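Local coordinates for protein putative hydrolase (Burkholderia cenocepacia, PDB 4X00) that probably acts as a hydrolase of the alpha/beta hydrolase fold, perhaps hydrolysing aryl esters, at residues 37-42 against 107-112; 65-70 against 92-97. All blocks are in the same frame, centred on the assembly; numbering follows the deposited sequence.

Contact 1. Residues 37-42 against 107-112; sequences IIFIHG and VLVGWS
Val109 meets both Ile37 and Phe39 across two parallel neighbouring strands, 37-40 and 107-111. Its CB lies 3.9 Å from CD2 of Phe39. The CG1 branch, anti to the backbone N (chi1 179°), stays beside that same ring carbon. The CG2 branch goes the other way along the strand and ends 3.6 Å from CG2 of Ile37. That Ile37 methyl also sits over one face of the Phe39 ring, toward its rim. The three side chains thus form one apolar patch, and helix 266-280 packs on it through Leu273 and Val277. On the other face of the sheet CB of Ile38 is 4.1 Å from CD2 of Leu108. Leu94 of helix 87-100 touches Ile38, Ile40 and Leu108 there.

The backbones are joined by four hydrogen bonds in a parallel ladder. Ile38 N bonds Val107 O, and Ile38 O accepts from Val109 N. Ile40 N gives the shortest bond, 2.7 Å to Val109 O. The last, Trp111 N to Ile40 O, is nearly straight at 174°.

Beyond Ile40 the first segment runs on as loop, while the other strand ends at Trp111. CE3 of Trp111 comes within 3.3 Å of Gly42 N, which approaches the indole obliquely. The indole NE1 is bonded to His259 O. His41 ND1 donates to Gly42 O at 2.8 Å, and that oxygen lies almost in the imidazole plane, while NE2 is bonded to Leu69 N. Both imidazole nitrogens are thus hydrogen-bonded, which fixes the ring's rotation. Ser112 directly follows strand 107-111 and has a positive phi (61°), a strained backbone, just before helix 113-125. The sequence Gly110-Trp111-Ser112-Leu113-Gly114 and this turn fit the nucleophile elbow of alpha/beta hydrolases, with Ser112 the probable nucleophile.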
loop_
_atom_site.group_PDB
_atom_site.type_symbol
_atom_site.label_atom_id
_atom_site.label_comp_id
_atom_site.label_asym_id
_atom_site.label_seq_id
_atom_site.Cartn_x
_atom_site.Cartn_y
_atom_site.Cartn_z
ATOM N N ILE A 37 -3.978 8.082 10.795
ATOM C CA ILE A 37 -3.132 7.175 10.038
ATOM C C ILE A 37 -3.927 6.755 8.815
ATOM O O ILE A 37 -5.084 6.324 8.958
ATOM C CB ILE A 37 -2.734 5.916 10.841
ATOM C CG1 ILE A 37 -2.084 6.309 12.182
ATOM C CG2 ILE A 37 -1.832 5.013 9.982
ATOM C CD1 ILE A 37 -1.860 5.117 13.112
ATOM N N ILE A 38 -3.360 6.942 7.627
ATOM C CA ILE A 38 -4.008 6.524 6.381
ATOM C C ILE A 38 -3.265 5.326 5.817
ATOM O O ILE A 38 -2.049 5.408 5.560
ATOM C CB ILE A 38 -4.030 7.668 5.363
ATOM C CG1 ILE A 38 -4.849 8.857 5.897
ATOM C CG2 ILE A 38 -4.580 7.182 4.043
ATOM C CD1 ILE A 38 -4.686 10.148 5.072
ATOM N N PHE A 39 -4.007 4.213 5.689
ATOM C CA PHE A 39 -3.484 2.949 5.189
ATOM C C PHE A 39 -3.777 2.808 3.702
ATOM O O PHE A 39 -4.917 3.017 3.279
ATOM C CB PHE A 39 -4.115 1.774 5.915
ATOM C CG PHE A 39 -3.818 1.745 7.388
ATOM C CD1 PHE A 39 -4.621 2.438 8.273
ATOM C CD2 PHE A 39 -2.756 0.987 7.886
ATOM C CE1 PHE A 39 -4.367 2.393 9.648
ATOM C CE2 PHE A 39 -2.480 0.938 9.255
ATOM C CZ PHE A 39 -3.295 1.636 10.130
ATOM N N ILE A 40 -2.755 2.445 2.931
ATOM C CA ILE A 40 -2.827 2.354 1.472
ATOM C C ILE A 40 -2.423 0.959 1.082
ATOM O O ILE A 40 -1.272 0.573 1.302
ATOM C CB ILE A 40 -1.881 3.367 0.806
ATOM C CG1 ILE A 40 -2.102 4.764 1.391
ATOM C CG2 ILE A 40 -2.101 3.378 -0.715
ATOM C CD1 ILE A 40 -0.905 5.680 1.186
ATOM N N HIS A 41 -3.365 0.162 0.584
ATOM C CA HIS A 41 -3.074 -1.234 0.294
ATOM C C HIS A 41 -2.302 -1.418 -1.024
ATOM O O HIS A 41 -1.930 -0.439 -1.682
ATOM C CB HIS A 41 -4.371 -2.062 0.276
ATOM C CG HIS A 41 -5.291 -1.733 -0.865
ATOM N ND1 HIS A 41 -5.127 -2.245 -2.137
ATOM C CD2 HIS A 41 -6.406 -0.956 -0.910
ATOM C CE1 HIS A 41 -6.096 -1.778 -2.924
ATOM N NE2 HIS A 41 -6.902 -1.017 -2.197
ATOM N N GLY A 42 -2.038 -2.676 -1.372
ATOM C CA GLY A 42 -1.230 -3.007 -2.531
ATOM C C GLY A 42 -2.034 -3.688 -3.624
ATOM O O GLY A 42 -3.269 -3.782 -3.565
ATOM N N VAL A 107 -0.029 10.170 9.311
ATOM C CA VAL A 107 1.039 9.249 8.940
ATOM C C VAL A 107 0.484 8.351 7.831
ATOM O O VAL A 107 -0.618 7.825 7.970
ATOM C CB VAL A 107 1.501 8.423 10.149
ATOM C CG1 VAL A 107 2.411 7.264 9.703
ATOM C CG2 VAL A 107 2.212 9.341 11.166
ATOM N N LEU A 108 1.249 8.183 6.760
ATOM C CA LEU A 108 0.875 7.289 5.656
ATOM C C LEU A 108 1.487 5.918 5.852
ATOM O O LEU A 108 2.654 5.815 6.254
ATOM C CB LEU A 108 1.359 7.857 4.324
ATOM C CG LEU A 108 0.961 9.314 4.063
ATOM C CD1 LEU A 108 1.482 9.741 2.699
ATOM C CD2 LEU A 108 -0.581 9.465 4.184
ATOM N N VAL A 109 0.717 4.865 5.591
ATOM C CA VAL A 109 1.236 3.490 5.688
ATOM C C VAL A 109 0.920 2.852 4.348
ATOM O O VAL A 109 -0.247 2.648 4.028
ATOM C CB VAL A 109 0.580 2.698 6.823
ATOM C CG1 VAL A 109 1.121 1.260 6.881
ATOM C CG2 VAL A 109 0.810 3.428 8.144
ATOM N N GLY A 110 1.941 2.530 3.573
ATOM C CA GLY A 110 1.722 2.034 2.212
ATOM C C GLY A 110 2.308 0.654 1.997
ATOM O O GLY A 110 3.504 0.464 2.186
ATOM N N TRP A 111 1.470 -0.302 1.610
ATOM C CA TRP A 111 1.890 -1.678 1.349
ATOM C C TRP A 111 2.145 -1.879 -0.136
ATOM O O TRP A 111 1.221 -1.713 -0.937
ATOM C CB TRP A 111 0.811 -2.653 1.820
ATOM C CG TRP A 111 1.091 -4.079 1.489
ATOM C CD1 TRP A 111 2.304 -4.700 1.545
ATOM C CD2 TRP A 111 0.137 -5.074 1.050
ATOM N NE1 TRP A 111 2.165 -6.026 1.174
ATOM C CE2 TRP A 111 0.849 -6.273 0.868
ATOM C CE3 TRP A 111 -1.252 -5.070 0.833
ATOM C CZ2 TRP A 111 0.233 -7.458 0.482
ATOM C CZ3 TRP A 111 -1.857 -6.246 0.419
ATOM C CH2 TRP A 111 -1.115 -7.417 0.234
ATOM N N SER A 112 3.390 -2.218 -0.495
ATOM C CA SER A 112 3.741 -2.696 -1.839
ATOM C C SER A 112 3.407 -1.603 -2.879
ATOM O O SER A 112 4.067 -0.552 -2.869
ATOM C CB SER A 112 3.056 -4.036 -2.105
ATOM O OG SER A 112 3.582 -4.635 -3.276
#

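Contact 2. Residues 65-70 against 92-97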
loop_
_atom_site.group_PDB
_atom_site.type_symbol
_atom_site.label_atom_id
_atom_site.label_comp_id
_atom_site.label_asym_id
_atom_site.label_seq_id
_atom_site.Cartn_x
_atom_site.Cartn_y
_atom_site.Cartn_z
ATOM N N ILE A 65 -7.795 5.450 8.996
ATOM C CA ILE A 65 -8.461 5.661 7.708
ATOM C C ILE A 65 -7.951 4.643 6.694
ATOM O O ILE A 65 -6.737 4.510 6.504
ATOM C CB ILE A 65 -8.189 7.081 7.193
ATOM C CG1 ILE A 65 -8.755 8.117 8.175
ATOM C CG2 ILE A 65 -8.750 7.260 5.763
ATOM C CD1 ILE A 65 -8.183 9.526 7.956
ATOM N N THR A 66 -8.868 3.960 6.010
ATOM C CA THR A 66 -8.490 3.073 4.925
ATOM C C THR A 66 -9.273 3.486 3.673
ATOM O O THR A 66 -10.261 4.213 3.765
ATOM C CB THR A 66 -8.791 1.591 5.252
ATOM O OG1 THR A 66 -10.168 1.444 5.627
ATOM C CG2 THR A 66 -7.925 1.058 6.380
ATOM N N TYR A 67 -8.845 3.008 2.510
ATOM C CA TYR A 67 -9.628 3.193 1.299
ATOM C C TYR A 67 -9.232 2.150 0.283
ATOM O O TYR A 67 -8.182 1.495 0.399
ATOM C CB TYR A 67 -9.444 4.600 0.709
ATOM C CG TYR A 67 -8.092 4.949 0.144
ATOM C CD1 TYR A 67 -7.038 5.293 0.989
ATOM C CD2 TYR A 67 -7.875 4.987 -1.231
ATOM C CE1 TYR A 67 -5.805 5.675 0.481
ATOM C CE2 TYR A 67 -6.660 5.368 -1.765
ATOM C CZ TYR A 67 -5.618 5.742 -0.892
ATOM O OH TYR A 67 -4.405 6.127 -1.404
ATOM N N ASP A 68 -10.077 1.970 -0.735
ATOM C CA ASP A 68 -9.750 1.087 -1.842
ATOM C C ASP A 68 -9.081 1.913 -2.939
ATOM O O ASP A 68 -9.586 2.975 -3.353
ATOM C CB ASP A 68 -10.998 0.404 -2.411
ATOM C CG ASP A 68 -11.688 -0.512 -1.416
ATOM O OD1 ASP A 68 -11.067 -0.928 -0.409
ATOM O OD2 ASP A 68 -12.882 -0.801 -1.628
ATOM N N LEU A 69 -7.924 1.460 -3.405
ATOM C CA LEU A 69 -7.268 2.093 -4.570
ATOM C C LEU A 69 -8.172 2.088 -5.794
ATOM O O LEU A 69 -9.041 1.204 -5.951
ATOM C CB LEU A 69 -5.978 1.349 -4.941
ATOM C CG LEU A 69 -4.840 1.369 -3.910
ATOM C CD1 LEU A 69 -3.718 0.459 -4.425
ATOM C CD2 LEU A 69 -4.366 2.800 -3.691
ATOM N N ARG A 70 -7.966 3.060 -6.678
ATOM C CA ARG A 70 -8.636 2.985 -7.970
ATOM C C ARG A 70 -8.391 1.606 -8.583
ATOM O O ARG A 70 -7.310 1.004 -8.457
ATOM C CB ARG A 70 -8.157 4.095 -8.922
ATOM C CG ARG A 70 -6.680 4.045 -9.326
ATOM C CD ARG A 70 -6.366 5.126 -10.412
ATOM N NE ARG A 70 -6.894 6.412 -9.951
ATOM C CZ ARG A 70 -7.568 7.268 -10.707
ATOM N NH1 ARG A 70 -8.104 8.330 -10.152
ATOM N NH2 ARG A 70 -7.691 7.065 -12.030
ATOM N N ASP A 92 -2.972 11.687 -6.667
ATOM C CA ASP A 92 -4.092 12.620 -6.502
ATOM C C ASP A 92 -5.262 11.991 -5.752
ATOM O O ASP A 92 -5.969 12.699 -5.028
ATOM C CB ASP A 92 -4.574 13.149 -7.854
ATOM C CG ASP A 92 -3.582 14.096 -8.515
ATOM O OD1 ASP A 92 -2.604 14.565 -7.881
ATOM O OD2 ASP A 92 -3.800 14.394 -9.700
ATOM N N ASP A 93 -5.470 10.681 -5.906
ATOM C CA ASP A 93 -6.486 9.996 -5.113
ATOM C C ASP A 93 -6.153 10.145 -3.626
ATOM O O ASP A 93 -7.023 10.473 -2.816
ATOM C CB ASP A 93 -6.567 8.482 -5.432
ATOM C CG ASP A 93 -7.037 8.167 -6.851
ATOM O OD1 ASP A 93 -7.644 9.022 -7.495
ATOM O OD2 ASP A 93 -6.813 7.016 -7.282
ATOM N N LEU A 94 -4.897 9.860 -3.269
ATOM C CA LEU A 94 -4.454 9.980 -1.891
ATOM C C LEU A 94 -4.606 11.435 -1.407
ATOM O O LEU A 94 -5.122 11.671 -0.305
ATOM C CB LEU A 94 -3.018 9.510 -1.760
ATOM C CG LEU A 94 -2.422 9.696 -0.365
ATOM C CD1 LEU A 94 -3.239 8.958 0.716
ATOM C CD2 LEU A 94 -0.992 9.212 -0.407
ATOM N N ALA A 95 -4.212 12.408 -2.232
ATOM C CA ALA A 95 -4.340 13.802 -1.831
ATOM C C ALA A 95 -5.803 14.166 -1.575
ATOM O O ALA A 95 -6.111 14.931 -0.662
ATOM C CB ALA A 95 -3.743 14.717 -2.886
ATOM N N ALA A 96 -6.708 13.617 -2.386
ATOM C CA ALA A 96 -8.118 13.919 -2.228
ATOM C C ALA A 96 -8.650 13.367 -0.907
ATOM O O ALA A 96 -9.460 14.012 -0.234
ATOM C CB ALA A 96 -8.910 13.363 -3.402
ATOM N N ILE A 97 -8.217 12.165 -0.543
ATOM C CA ILE A 97 -8.601 11.618 0.758
ATOM C C ILE A 97 -8.019 12.427 1.918
ATOM O O ILE A 97 -8.742 12.725 2.861
ATOM C CB ILE A 97 -8.210 10.171 0.817
ATOM C CG1 ILE A 97 -9.216 9.446 -0.100
ATOM C CG2 ILE A 97 -8.205 9.601 2.257
ATOM C CD1 ILE A 97 -8.866 8.102 -0.434
HETATM O O HOH W 1 -5.888 5.058 -5.949
#
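Tyr67 and Ile97 join strand 63-67 to helix 87-100, which packs on the central sheet of this alpha/beta hydrolase fold. CD1 of Ile97 sits over one face of the Tyr67 ring in a CH-pi contact. The methyl carbon is 3.4 Å from the ring centroid and 18° off the ring normal. Leu94 comes to the far end of the ring, where its CB lies 3.7 Å from Tyr67 OH. The Tyr67 and Leu94 side chains cross at about a right angle. Farther back on the strand, Ile65 CG2 touches Ile97 CG2 at 4.3 Å.

Past the strand the contact becomes ionic. Arg70 grips Asp93 side-on, with NE to OD2 and NH1 to OD1. Guanidinium and carboxylate are nearly coplanar, 16° apart. The Arg70 chain bends at chi3, which brings NE round to face the acid. Asp93 OD2 takes a further hydrogen bond from a water, which accepts from Arg70 N and so ties the backbone to the same carboxylate.

The outer shell fixes the arginine. NH1 also has a salt bridge to Asp20, and NH2 donates to Ser83 O. The two acids probably balance the buried charge of the guanidinium. The bond from Arg70 NE is 2.7 Å long, with Asp93 OD2 only 1° out of the guanidinium plane.

Both contacts are buried. Contact 1 lies near the centre of the chain, while contact 2 is farther out, between the sheet and helix 87-100. They share a sheet, since strands 36-40 and 63-67 are neighbours in it. Ile37 O with Ile65 N, and Phe39 N with Ile65 O, are probable hydrogen bonds between the two. Contact 1 is strand to strand, held by main-chain bonds with apolar groups on both faces. Contact 2 is strand and loop to helix, held mainly through side chains, with an ionic pair beyond its apolar part. Leu94 touches residues of both contacts, so one helix packs against both strands of contact 1 and strand 63-67.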